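Local atomic coordinates of CSE1 (Thermus thermophilus, PDB entry 4AN8), a protein that forms part of the Cascade ribonucleoprotein complex, which probably takes part in CRISPR-based adaptive immunity against viruses, plasmids and other mobile genetic elements. Residues A[431-434]-A[435-439]; A[439-442]-A[443-446]. All coordinates share one frame; numbering follows the deposited sequence.

Contact 1. Residues A[431-434]-A[435-439]; sequences RLYW and HALDG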
# COMPACT_ATOMS: atom_id res chain seq x y z
N ARG A 431 -13.69 -8.94 -18.64
CA ARG A 431 -12.27 -9.03 -18.37
C ARG A 431 -11.47 -8.17 -19.34
O ARG A 431 -10.57 -7.44 -18.92
CB ARG A 431 -11.80 -10.49 -18.40
CG ARG A 431 -10.33 -10.69 -18.13
CD ARG A 431 -9.98 -12.18 -17.99
NE ARG A 431 -10.31 -12.97 -19.18
CZ ARG A 431 -9.58 -13.01 -20.29
NH1 ARG A 431 -8.48 -12.28 -20.40
NH2 ARG A 431 -9.96 -13.77 -21.31
N LEU A 432 -11.79 -8.23 -20.63
CA LEU A 432 -10.99 -7.49 -21.60
C LEU A 432 -11.28 -5.99 -21.63
O LEU A 432 -10.38 -5.18 -21.80
CB LEU A 432 -11.11 -8.08 -23.01
CG LEU A 432 -10.08 -9.17 -23.29
CD1 LEU A 432 -10.56 -10.48 -22.71
CD2 LEU A 432 -9.84 -9.31 -24.79
N TYR A 433 -12.54 -5.63 -21.47
CA TYR A 433 -12.90 -4.22 -21.33
C TYR A 433 -12.02 -3.59 -20.22
O TYR A 433 -11.28 -2.65 -20.46
CB TYR A 433 -14.38 -4.11 -20.99
CG TYR A 433 -14.86 -2.71 -20.66
CD1 TYR A 433 -14.84 -1.71 -21.61
CD2 TYR A 433 -15.34 -2.40 -19.39
CE1 TYR A 433 -15.28 -0.43 -21.32
CE2 TYR A 433 -15.79 -1.11 -19.09
CZ TYR A 433 -15.76 -0.14 -20.06
OH TYR A 433 -16.20 1.14 -19.79
N TRP A 434 -12.11 -4.13 -19.01
CA TRP A 434 -11.36 -3.59 -17.87
C TRP A 434 -9.84 -3.68 -18.05
O TRP A 434 -9.11 -2.72 -17.77
CB TRP A 434 -11.81 -4.25 -16.58
CG TRP A 434 -13.19 -3.82 -16.22
CD1 TRP A 434 -14.30 -4.60 -16.16
CD2 TRP A 434 -13.62 -2.48 -15.90
NE1 TRP A 434 -15.39 -3.84 -15.81
CE2 TRP A 434 -14.99 -2.54 -15.63
CE3 TRP A 434 -12.96 -1.25 -15.79
CZ2 TRP A 434 -15.73 -1.39 -15.29
CZ3 TRP A 434 -13.69 -0.12 -15.44
CH2 TRP A 434 -15.07 -0.20 -15.19
N HIS A 435 -9.36 -4.81 -18.55
CA HIS A 435 -7.94 -4.94 -18.83
C HIS A 435 -7.44 -3.88 -19.82
O HIS A 435 -6.36 -3.30 -19.65
CB HIS A 435 -7.61 -6.33 -19.36
CG HIS A 435 -6.15 -6.52 -19.65
ND1 HIS A 435 -5.34 -7.32 -18.86
CD2 HIS A 435 -5.35 -5.99 -20.60
CE1 HIS A 435 -4.11 -7.28 -19.34
NE2 HIS A 435 -4.09 -6.49 -20.39
N ALA A 436 -8.23 -3.61 -20.85
CA ALA A 436 -7.85 -2.58 -21.80
C ALA A 436 -7.79 -1.23 -21.14
O ALA A 436 -6.91 -0.43 -21.44
CB ALA A 436 -8.82 -2.55 -22.97
N LEU A 437 -8.75 -0.95 -20.25
CA LEU A 437 -8.79 0.34 -19.54
C LEU A 437 -7.66 0.50 -18.51
O LEU A 437 -7.18 1.61 -18.28
CB LEU A 437 -10.15 0.52 -18.87
CG LEU A 437 -11.34 0.65 -19.84
CD1 LEU A 437 -12.58 1.00 -19.05
CD2 LEU A 437 -11.06 1.72 -20.88
N ASP A 438 -7.22 -0.60 -17.91
CA ASP A 438 -6.03 -0.57 -17.06
C ASP A 438 -4.82 0.02 -17.81
O ASP A 438 -4.07 0.80 -17.24
CB ASP A 438 -5.68 -1.96 -16.53
CG ASP A 438 -6.62 -2.42 -15.45
OD1 ASP A 438 -7.18 -1.58 -14.71
OD2 ASP A 438 -6.82 -3.66 -15.34
N GLY A 439 -4.66 -0.35 -19.08
CA GLY A 439 -3.63 0.24 -19.92
C GLY A 439 -3.93 1.67 -20.35
O GLY A 439 -3.02 2.48 -20.53

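Contact 2. Residues A[439-442]-A[443-446]; sequences GAFP and RFFA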
# COMPACT_ATOMS: atom_id res chain seq x y z
N GLY A 439 -4.66 -0.35 -19.08
CA GLY A 439 -3.63 0.24 -19.92
C GLY A 439 -3.93 1.67 -20.35
O GLY A 439 -3.02 2.48 -20.53
N ALA A 440 -5.21 2.00 -20.51
CA ALA A 440 -5.55 3.34 -20.96
C ALA A 440 -5.59 4.35 -19.82
O ALA A 440 -5.38 5.54 -20.03
CB ALA A 440 -6.89 3.33 -21.70
N PHE A 441 -5.89 3.88 -18.61
CA PHE A 441 -6.08 4.82 -17.51
C PHE A 441 -4.92 5.79 -17.23
O PHE A 441 -5.17 6.98 -17.04
CB PHE A 441 -6.52 4.15 -16.20
CG PHE A 441 -6.85 5.14 -15.12
CD1 PHE A 441 -8.01 5.89 -15.20
CD2 PHE A 441 -5.98 5.37 -14.07
CE1 PHE A 441 -8.31 6.83 -14.23
CE2 PHE A 441 -6.27 6.31 -13.09
CZ PHE A 441 -7.45 7.03 -13.17
N PRO A 442 -3.67 5.30 -17.18
CA PRO A 442 -2.52 6.18 -16.90
C PRO A 442 -2.42 7.36 -17.85
O PRO A 442 -2.05 8.45 -17.41
CB PRO A 442 -1.31 5.27 -17.08
CG PRO A 442 -1.84 3.90 -16.75
CD PRO A 442 -3.30 3.87 -17.15
N ARG A 443 -2.71 7.14 -19.14
CA ARG A 443 -2.61 8.20 -20.15
C ARG A 443 -3.65 9.26 -19.87
O ARG A 443 -3.35 10.44 -19.83
CB ARG A 443 -2.84 7.64 -21.56
CG ARG A 443 -2.11 6.34 -21.86
CD ARG A 443 -2.18 6.04 -23.35
NE ARG A 443 -3.47 6.41 -23.92
CZ ARG A 443 -4.40 5.54 -24.33
NH1 ARG A 443 -4.16 4.24 -24.24
NH2 ARG A 443 -5.55 5.98 -24.83
N PHE A 444 -4.89 8.83 -19.66
CA PHE A 444 -5.93 9.77 -19.26
C PHE A 444 -5.56 10.46 -17.94
O PHE A 444 -5.63 11.69 -17.83
CB PHE A 444 -7.27 9.04 -19.10
CG PHE A 444 -8.28 9.83 -18.32
CD1 PHE A 444 -9.04 10.81 -18.95
CD2 PHE A 444 -8.44 9.63 -16.96
CE1 PHE A 444 -9.96 11.56 -18.23
CE2 PHE A 444 -9.34 10.37 -16.24
CZ PHE A 444 -10.10 11.34 -16.86
N PHE A 445 -5.16 9.67 -16.94
CA PHE A 445 -4.92 10.19 -15.59
C PHE A 445 -3.89 11.30 -15.60
O PHE A 445 -4.07 12.34 -14.94
CB PHE A 445 -4.49 9.08 -14.63
CG PHE A 445 -4.67 9.43 -13.16
CD1 PHE A 445 -5.88 9.96 -12.71
CD2 PHE A 445 -3.65 9.23 -12.25
CE1 PHE A 445 -6.06 10.26 -11.37
CE2 PHE A 445 -3.83 9.53 -10.91
CZ PHE A 445 -5.04 10.05 -10.47
N ALA A 446 -2.81 11.10 -16.34
CA ALA A 446 -1.80 12.14 -16.44
C ALA A 446 -2.36 13.47 -16.99
O ALA A 446 -1.79 14.53 -16.76
CB ALA A 446 -0.62 11.65 -17.29

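Contact 1. Residues A[431-434]-A[435-439]
Leu437 meets two aromatic side chains of the preceding helical turn, Tyr433 and Trp434, through a single methyl group. Its CD1 sits over one face of the Tyr433 ring, 3.9 Å from the ring centroid and 25° off the normal, a CH-pi contact. The methyl is displaced toward the hydroxyl end, so that the closest approach is to Tyr433 CZ, at 3.5 Å. Tyr433 reaches this place because its ring carbon CG lies anti to the backbone N (chi1 173°). The same CD1 touches the six-membered part of the Trp434 indole obliquely, 3.9 Å from CZ3. Within 431-434 the two aromatic groups also pack together: Tyr433 CD2 stands over the centre of the indole, 3.7 Å above its plane, while Trp434 NE1 lies at the edge of the tyrosine ring. The Trp434 ring in turn receives Arg305 in a cation-pi contact.

Beneath these side chains run regular i to i+4 backbone hydrogen bonds. His435 N donates to Arg431 O and Ala436 N to Leu432 O (2.8 Å), followed by Leu437 N to Tyr433 O. In the last of the four, Asp438 N donates to Trp434 O at 2.8 Å.

The polar ends turn to other parts of the chain. Tyr433 OH bonds to Ala385 O in helix 372-403, and Asp438 OD1 receives bonds from Ser302 OG and Trp304 NE1. Tyr433 and Leu437 also touch helix 453-476 at Ala464.

Tyr433 thus does two jobs from one buried position: its ring packs within helix 429-446, against the Leu437 methyl and the Trp434 indole, while its hydroxyl ties the helix to helix 372-403. The Asp438 carboxylate, by contrast, is held by Ser302 and Trp304.

Contact 2. Residues A[439-442]-A[443-446]
A proline kink within helix 429-446 is bordered by a cluster of phenylalanines. Pro442 has no amide hydrogen, so its N makes no bond to the turn before. Next to it the helical bonding is slack: Ala440 O receives two weak bonds, from Arg443 N and from Phe444 N. Regular i to i+4 bonding is back with Phe445 N to Phe441 O at 2.7 Å, and continues with Ala446 N to Pro442 O.

Phe441 is the hub of the cluster. The Phe445 ring lies nearly parallel to it, planes at 26°, but slid so far that the two hardly overlap, with centroids 4.9 Å apart. Phe445 CB lies over one face of the Phe441 ring, offset toward the rim, a CH-pi contact 4.0 Å from the centroid. Phe444 approaches differently, presenting the edge of its ring, through CD2, to Phe441 CE1 at 3.9 Å.

Outside the segments, Phe441 stacks on Trp304, Phe444 meets Trp457 and Phe445 meets Phe307. Leu378 of helix 372-403 touches both Phe441 and Phe445.

The poorly ordered Arg443 bends back at chi3 and lays its guanidinium face over Ala440, a placement that is tentative. Better defined is the tightest touch between the rings, where Phe441 CZ lies 3.4 Å from Phe445 CD1.

Followed from the N terminus, the chain enters contact 1 at Arg431 and leaves contact 2 at Ala446, always on helix 429-446. Neither contact closes a loop, since each joins adjacent turns. They neither nest nor cross but run end to end, sharing Gly439, with centres 12 Å apart. Both face helices 372-403 and 453-476, which places them in the helical C-terminal part of the protein. Trp304, from a loop earlier in the chain, bridges the two, touching Leu437 in contact 1 and stacking on Phe441 in contact 2. Beyond this common surface, contact 2 also reaches strand 354-364 through Pro364.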